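Local coordinates for prepilin-like protein (Thermus thermophilus, PDB 6QVF) that is a competence-associated type IV pilin that probably takes part in DNA uptake, perhaps within a DNA receptor at the pilus tip, at residues L113-T125 with K131-V143. Sequence-based numbering, arbitrary orientation.
Sequences LGEGVVTVVVTAT and KVTLGRRVTCYDV
Val117 and Arg137 meet diagonally across two antiparallel strands: CG1 of Val117 lies 3.9 Å from CG of Arg137, on the aliphatic part of the chain, and 3.7 Å from NE of Arg137, while CG2 of Val117 approaches NH2 of Arg137 at 3.6 Å. With CG anti to the backbone N (chi1 -176°) and the chain extended as far as NE, Arg137 passes obliquely over the valine, and its NH2 donates to a water in the guanidinium plane that in turn donates to Leu113 O. With an alanine in place of Val117, both methyl groups against Arg137 are gone, and the guanidinium is likely to be freer to turn from that water. Farther along the same face, Thr123 OG1 and Thr133 OG1 are hydrogen-bonded at 2.8 Å within a non-hydrogen-bonded backbone pair. Strands 117-125 and 131-139 form an antiparallel beta hairpin, the last two strands, in chain order, of the four-stranded sheet that packs on helix 2-30, as in type IV pilins. Its ladder is illustrated by Val118 and Val138, N of each bonded to O of the other at 2.8 Å. On the face toward the helix, Val120 touches Leu22 and Val138 touches Leu30. Beyond the ladder, Cys140 N donates to Gly116 O at 2.9 Å, and Cys140 is disulfide-linked to Cys155. Asp142 OD2 accepts from Thr139 N, met from above the carboxylate plane. On the edge of strand 131-139 away from strand 117-125, residues 133-137 pair antiparallel with a strand of the second subunit, continuing the sheet across the interface.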
ATOM      1  N   LEU B 113     -15.228  -6.926   4.394  1.00 28.22           N
ATOM      2  CA  LEU B 113     -14.170  -6.637   3.420  1.00 30.27           C
ATOM      3  C   LEU B 113     -12.783  -7.019   3.985  1.00 26.41           C
ATOM      4  O   LEU B 113     -11.865  -7.457   3.262  1.00 27.97           O
ATOM      5  CB  LEU B 113     -14.189  -5.143   3.099  1.00 38.85           C
ATOM      6  CG  LEU B 113     -14.467  -4.748   1.650  1.00 44.33           C
ATOM      7  CD1 LEU B 113     -14.122  -3.297   1.450  1.00 52.63           C
ATOM      8  CD2 LEU B 113     -13.693  -5.590   0.671  1.00 46.66           C
ATOM      9  N   GLY B 114     -12.625  -6.846   5.292  1.00 23.85           N
ATOM     10  CA  GLY B 114     -11.348  -7.008   5.956  1.00 21.98           C
ATOM     11  C   GLY B 114     -11.079  -8.421   6.467  1.00 19.85           C
ATOM     12  O   GLY B 114     -10.021  -8.672   7.023  1.00 19.94           O
ATOM     13  N   GLU B 115     -12.027  -9.343   6.354  1.00 21.23           N
ATOM     14  CA  GLU B 115     -11.907 -10.666   6.871  1.00 22.94           C
ATOM     15  C   GLU B 115     -10.683 -11.379   6.297  1.00 19.74           C
ATOM     16  O   GLU B 115     -10.570 -11.535   5.049  1.00 21.48           O
ATOM     17  CB  GLU B 115     -13.145 -11.425   6.420  1.00 29.74           C
ATOM     18  CG  GLU B 115     -13.633 -12.453   7.369  1.00 31.38           C
ATOM     19  CD  GLU B 115     -15.012 -12.963   6.969  1.00 32.32           C
ATOM     20  OE1 GLU B 115     -15.087 -13.751   6.031  1.00 37.96           O
ATOM     21  OE2 GLU B 115     -16.001 -12.542   7.560  1.00 29.69           O
ATOM     22  N   GLY B 116      -9.782 -11.832   7.181  1.00 19.84           N
ATOM     23  CA  GLY B 116      -8.578 -12.559   6.787  1.00 20.05           C
ATOM     24  C   GLY B 116      -7.566 -11.741   5.987  1.00 17.81           C
ATOM     25  O   GLY B 116      -6.800 -12.304   5.164  1.00 17.68           O
ATOM     26  N   VAL B 117      -7.536 -10.430   6.240  1.00 15.18           N
ATOM     27  CA  VAL B 117      -6.589  -9.536   5.616  1.00 16.00           C
ATOM     28  C   VAL B 117      -5.774  -8.815   6.691  1.00 14.59           C
ATOM     29  O   VAL B 117      -6.318  -8.216   7.656  1.00 14.75           O
ATOM     30  CB  VAL B 117      -7.297  -8.524   4.695  1.00 16.14           C
ATOM     31  CG1 VAL B 117      -6.287  -7.563   4.062  1.00 16.62           C
ATOM     32  CG2 VAL B 117      -8.159  -9.211   3.666  1.00 17.79           C
ATOM     33  N   VAL B 118      -4.437  -8.788   6.473  1.00 13.71           N
ATOM     34  CA  VAL B 118      -3.547  -7.991   7.265  1.00 13.84           C
ATOM     35  C   VAL B 118      -2.806  -7.027   6.344  1.00 15.62           C
ATOM     36  O   VAL B 118      -2.357  -7.438   5.294  1.00 16.17           O
ATOM     37  CB  VAL B 118      -2.551  -8.857   8.055  1.00 14.62           C
ATOM     38  CG1 VAL B 118      -1.414  -8.035   8.618  1.00 14.74           C
ATOM     39  CG2 VAL B 118      -3.261  -9.658   9.145  1.00 16.16           C
ATOM     40  N   THR B 119      -2.722  -5.753   6.735  1.00 13.57           N
ATOM     41  CA  THR B 119      -1.890  -4.776   6.042  1.00 14.68           C
ATOM     42  C   THR B 119      -0.631  -4.461   6.854  1.00 13.83           C
ATOM     43  O   THR B 119      -0.619  -4.414   8.121  1.00 14.36           O
ATOM     44  CB  THR B 119      -2.667  -3.511   5.687  1.00 16.12           C
ATOM     45  OG1 THR B 119      -3.075  -2.929   6.918  1.00 16.48           O
ATOM     46  CG2 THR B 119      -3.877  -3.784   4.821  1.00 17.57           C
ATOM     47  N   VAL B 120       0.446  -4.209   6.095  1.00 13.68           N
ATOM     48  CA  VAL B 120       1.702  -3.766   6.627  1.00 14.47           C
ATOM     49  C   VAL B 120       2.052  -2.472   5.876  1.00 15.44           C
ATOM     50  O   VAL B 120       2.091  -2.449   4.638  1.00 13.64           O
ATOM     51  CB  VAL B 120       2.824  -4.813   6.482  1.00 14.21           C
ATOM     52  CG1 VAL B 120       4.109  -4.357   7.174  1.00 16.71           C
ATOM     53  CG2 VAL B 120       2.366  -6.192   6.949  1.00 16.91           C
ATOM     54  N   VAL B 121       2.203  -1.384   6.622  1.00 13.02           N
ATOM     55  CA  VAL B 121       2.447  -0.068   6.051  1.00 14.73           C
ATOM     56  C   VAL B 121       3.656   0.551   6.711  1.00 14.82           C
ATOM     57  O   VAL B 121       3.725   0.573   7.933  1.00 14.79           O
ATOM     58  CB  VAL B 121       1.196   0.809   6.154  1.00 16.79           C
ATOM     59  CG1 VAL B 121       1.410   2.169   5.529  1.00 20.11           C
ATOM     60  CG2 VAL B 121       0.038   0.101   5.501  1.00 20.02           C
ATOM     61  N   VAL B 122       4.532   1.150   5.893  1.00 15.23           N
ATOM     62  CA  VAL B 122       5.723   1.793   6.385  1.00 15.42           C
ATOM     63  C   VAL B 122       5.879   3.170   5.753  1.00 15.56           C
ATOM     64  O   VAL B 122       5.523   3.377   4.604  1.00 15.20           O
ATOM     65  CB  VAL B 122       6.976   0.937   6.141  1.00 14.28           C
ATOM     66  CG1 VAL B 122       6.803  -0.449   6.751  1.00 15.87           C
ATOM     67  CG2 VAL B 122       7.345   0.864   4.677  1.00 15.71           C
ATOM     68  N   THR B 123       6.467   4.066   6.534  1.00 14.79           N
ATOM     69  CA  THR B 123       6.838   5.378   6.016  1.00 15.25           C
ATOM     70  C   THR B 123       8.253   5.721   6.475  1.00 16.36           C
ATOM     71  O   THR B 123       8.494   5.863   7.702  1.00 17.74           O
ATOM     72  CB  THR B 123       5.858   6.461   6.460  1.00 17.34           C
ATOM     73  OG1 THR B 123       4.541   6.242   5.965  1.00 19.02           O
ATOM     74  CG2 THR B 123       6.291   7.847   6.004  1.00 17.45           C
ATOM     75  N   ALA B 124       9.145   5.856   5.495  1.00 16.67           N
ATOM     76  CA  ALA B 124      10.534   6.288   5.749  1.00 18.38           C
ATOM     77  C   ALA B 124      10.616   7.801   5.574  1.00 20.52           C
ATOM     78  O   ALA B 124      10.177   8.315   4.567  1.00 20.83           O
ATOM     79  CB  ALA B 124      11.476   5.640   4.790  1.00 19.99           C
ATOM     80  N   THR B 125      11.107   8.503   6.586  1.00 19.23           N
ATOM     81  CA  THR B 125      11.237   9.962   6.483  1.00 19.96           C
ATOM     82  C   THR B 125      12.723  10.294   6.587  1.00 23.10           C
ATOM     83  O   THR B 125      13.315  10.193   7.680  1.00 23.50           O
ATOM     84  CB  THR B 125      10.479  10.682   7.602  1.00 22.58           C
ATOM     85  OG1 THR B 125       9.075  10.429   7.521  1.00 24.90           O
ATOM     86  CG2 THR B 125      10.724  12.173   7.562  1.00 27.01           C
ATOM     87  N   LYS B 131      10.352  11.505   1.736  1.00 19.68           N
ATOM     88  CA  LYS B 131       9.513  10.504   2.408  1.00 19.56           C
ATOM     89  C   LYS B 131       9.120   9.436   1.393  1.00 18.75           C
ATOM     90  O   LYS B 131       8.860   9.734   0.198  1.00 18.90           O
ATOM     91  CB  LYS B 131       8.245  11.142   2.972  1.00 24.54           C
ATOM     92  CG  LYS B 131       8.484  12.099   4.133  1.00 30.92           C
ATOM     93  CD  LYS B 131       7.253  12.882   4.546  1.00 34.15           C
ATOM     94  CE  LYS B 131       6.092  12.003   4.938  1.00 41.74           C
ATOM     95  NZ  LYS B 131       5.316  11.618   3.731  1.00 48.20           N
ATOM     96  N   VAL B 132       9.043   8.193   1.873  1.00 17.97           N
ATOM     97  CA  VAL B 132       8.550   7.088   1.047  1.00 16.43           C
ATOM     98  C   VAL B 132       7.605   6.218   1.879  1.00 16.36           C
ATOM     99  O   VAL B 132       7.964   5.793   3.003  1.00 17.23           O
ATOM    100  CB  VAL B 132       9.679   6.225   0.475  1.00 18.07           C
ATOM    101  CG1 VAL B 132       9.129   5.017  -0.276  1.00 17.88           C
ATOM    102  CG2 VAL B 132      10.600   7.035  -0.438  1.00 19.45           C
ATOM    103  N   THR B 133       6.388   6.052   1.367  1.00 14.38           N
ATOM    104  CA  THR B 133       5.360   5.217   2.037  1.00 14.87           C
ATOM    105  C   THR B 133       5.016   4.023   1.164  1.00 14.16           C
ATOM    106  O   THR B 133       4.558   4.192   0.007  1.00 14.34           O
ATOM    107  CB  THR B 133       4.068   5.997   2.306  1.00 17.04           C
ATOM    108  OG1 THR B 133       4.349   7.032   3.252  1.00 18.10           O
ATOM    109  CG2 THR B 133       2.944   5.133   2.846  1.00 16.08           C
ATOM    110  N   LEU B 134       5.200   2.821   1.727  1.00 15.34           N
ATOM    111  CA  LEU B 134       4.949   1.562   1.059  1.00 14.20           C
ATOM    112  C   LEU B 134       4.008   0.705   1.907  1.00 15.32           C
ATOM    113  O   LEU B 134       4.027   0.752   3.113  1.00 15.93           O
ATOM    114  CB  LEU B 134       6.240   0.782   0.839  1.00 13.38           C
ATOM    115  CG  LEU B 134       7.336   1.511   0.076  1.00 15.26           C
ATOM    116  CD1 LEU B 134       8.592   0.674   0.061  1.00 16.05           C
ATOM    117  CD2 LEU B 134       6.914   1.848  -1.337  1.00 16.41           C
ATOM    118  N   GLY B 135       3.234  -0.113   1.224  1.00 13.89           N
ATOM    119  CA  GLY B 135       2.325  -1.049   1.841  1.00 13.58           C
ATOM    120  C   GLY B 135       2.403  -2.421   1.209  1.00 13.71           C
ATOM    121  O   GLY B 135       2.758  -2.588   0.055  1.00 13.21           O
ATOM    122  N   ARG B 136       2.058  -3.417   2.013  1.00 12.88           N
ATOM    123  CA  ARG B 136       1.823  -4.738   1.514  1.00 14.06           C
ATOM    124  C   ARG B 136       0.526  -5.257   2.130  1.00 13.75           C
ATOM    125  O   ARG B 136       0.283  -5.078   3.317  1.00 13.96           O
ATOM    126  CB  ARG B 136       3.001  -5.679   1.819  1.00 14.09           C
ATOM    127  CG  ARG B 136       2.779  -7.092   1.314  1.00 14.19           C
ATOM    128  CD  ARG B 136       4.019  -7.981   1.288  1.00 15.41           C
ATOM    129  NE  ARG B 136       3.674  -9.322   0.821  1.00 15.96           N
ATOM    130  CZ  ARG B 136       4.442 -10.375   0.958  1.00 19.02           C
ATOM    131  NH1 ARG B 136       5.661 -10.207   1.474  1.00 19.17           N
ATOM    132  NH2 ARG B 136       3.942 -11.581   0.661  1.00 19.88           N
ATOM    133  N   ARG B 137      -0.271  -5.896   1.288  1.00 12.89           N
ATOM    134  CA  ARG B 137      -1.546  -6.521   1.681  1.00 13.76           C
ATOM    135  C   ARG B 137      -1.362  -8.036   1.681  1.00 13.53           C
ATOM    136  O   ARG B 137      -1.071  -8.605   0.638  1.00 14.74           O
ATOM    137  CB  ARG B 137      -2.646  -6.147   0.693  1.00 14.29           C
ATOM    138  CG  ARG B 137      -4.025  -6.660   1.051  1.00 15.01           C
ATOM    139  CD  ARG B 137      -5.081  -6.163   0.094  1.00 16.20           C
ATOM    140  NE  ARG B 137      -6.467  -6.525   0.467  1.00 17.24           N
ATOM    141  CZ  ARG B 137      -7.111  -7.584   0.010  1.00 19.65           C
ATOM    142  NH1 ARG B 137      -6.509  -8.408  -0.831  1.00 21.02           N
ATOM    143  NH2 ARG B 137      -8.384  -7.759   0.361  1.00 23.47           N
ATOM    144  N   VAL B 138      -1.569  -8.644   2.842  1.00 13.93           N
ATOM    145  CA  VAL B 138      -1.381 -10.067   3.034  1.00 13.05           C
ATOM    146  C   VAL B 138      -2.735 -10.668   3.404  1.00 14.98           C
ATOM    147  O   VAL B 138      -3.384 -10.169   4.321  1.00 16.32           O
ATOM    148  CB  VAL B 138      -0.338 -10.339   4.139  1.00 14.55           C
ATOM    149  CG1 VAL B 138      -0.094 -11.815   4.275  1.00 17.80           C
ATOM    150  CG2 VAL B 138       1.000  -9.630   3.885  1.00 18.34           C
ATOM    151  N   THR B 139      -3.115 -11.765   2.769  1.00 15.72           N
ATOM    152  CA  THR B 139      -4.319 -12.460   3.134  1.00 16.54           C
ATOM    153  C   THR B 139      -3.981 -13.812   3.727  1.00 17.26           C
ATOM    154  O   THR B 139      -2.869 -14.342   3.619  1.00 15.61           O
ATOM    155  CB  THR B 139      -5.320 -12.630   1.993  1.00 18.53           C
ATOM    156  OG1 THR B 139      -4.898 -13.715   1.161  1.00 19.82           O
ATOM    157  CG2 THR B 139      -5.466 -11.375   1.159  1.00 19.10           C
ATOM    158  N   CYS B 140      -4.991 -14.380   4.377  1.00 16.26           N
ATOM    159  CA  CYS B 140      -4.856 -15.670   4.991  1.00 17.18           C
ATOM    160  C   CYS B 140      -4.539 -16.741   3.959  1.00 15.61           C
ATOM    161  O   CYS B 140      -4.006 -17.768   4.316  1.00 18.33           O
ATOM    162  CB  CYS B 140      -6.098 -16.014   5.817  1.00 17.98           C
ATOM    163  SG  CYS B 140      -7.640 -15.920   4.872  1.00 22.21           S
ATOM    164  N   TYR B 141      -4.848 -16.499   2.691  1.00 16.29           N
ATOM    165  CA  TYR B 141      -4.591 -17.415   1.635  1.00 17.44           C
ATOM    166  C   TYR B 141      -3.116 -17.446   1.240  1.00 18.56           C
ATOM    167  O   TYR B 141      -2.695 -18.333   0.471  1.00 20.39           O
ATOM    168  CB  TYR B 141      -5.456 -17.111   0.415  1.00 19.33           C
ATOM    169  CG  TYR B 141      -6.931 -17.306   0.681  1.00 24.83           C
ATOM    170  CD1 TYR B 141      -7.446 -18.580   0.736  1.00 29.14           C
ATOM    171  CD2 TYR B 141      -7.770 -16.251   1.004  1.00 29.45           C
ATOM    172  CE1 TYR B 141      -8.782 -18.806   0.995  1.00 39.38           C
ATOM    173  CE2 TYR B 141      -9.115 -16.460   1.287  1.00 32.89           C
ATOM    174  CZ  TYR B 141      -9.620 -17.748   1.289  1.00 37.54           C
ATOM    175  OH  TYR B 141     -10.941 -17.988   1.560  1.00 51.78           O
ATOM    176  N   ASP B 142      -2.327 -16.484   1.722  1.00 16.03           N
ATOM    177  CA  ASP B 142      -0.944 -16.372   1.313  1.00 14.89           C
ATOM    178  C   ASP B 142       0.033 -17.193   2.161  1.00 16.47           C
ATOM    179  O   ASP B 142       1.243 -17.254   1.817  1.00 16.67           O
ATOM    180  CB  ASP B 142      -0.523 -14.902   1.358  1.00 15.00           C
ATOM    181  CG  ASP B 142      -1.312 -14.044   0.381  1.00 17.26           C
ATOM    182  OD1 ASP B 142      -1.766 -14.584  -0.663  1.00 20.52           O
ATOM    183  OD2 ASP B 142      -1.382 -12.807   0.604  1.00 18.91           O
ATOM    184  N   VAL B 143      -0.457 -17.830   3.250  1.00 17.30           N
ATOM    185  CA  VAL B 143       0.442 -18.629   4.051  1.00 17.33           C
ATOM    186  C   VAL B 143       0.713 -19.948   3.301  1.00 15.83           C
ATOM    187  O   VAL B 143       0.003 -20.294   2.392  1.00 16.46           O
ATOM    188  CB  VAL B 143      -0.102 -18.890   5.473  1.00 15.99           C
ATOM    189  CG1 VAL B 143      -0.307 -17.610   6.242  1.00 17.09           C
ATOM    190  CG2 VAL B 143      -1.339 -19.721   5.474  1.00 17.94           C
TER
HETATM  191  O   HOH W   1      -9.818  -6.096   2.254  1.00 32.57           O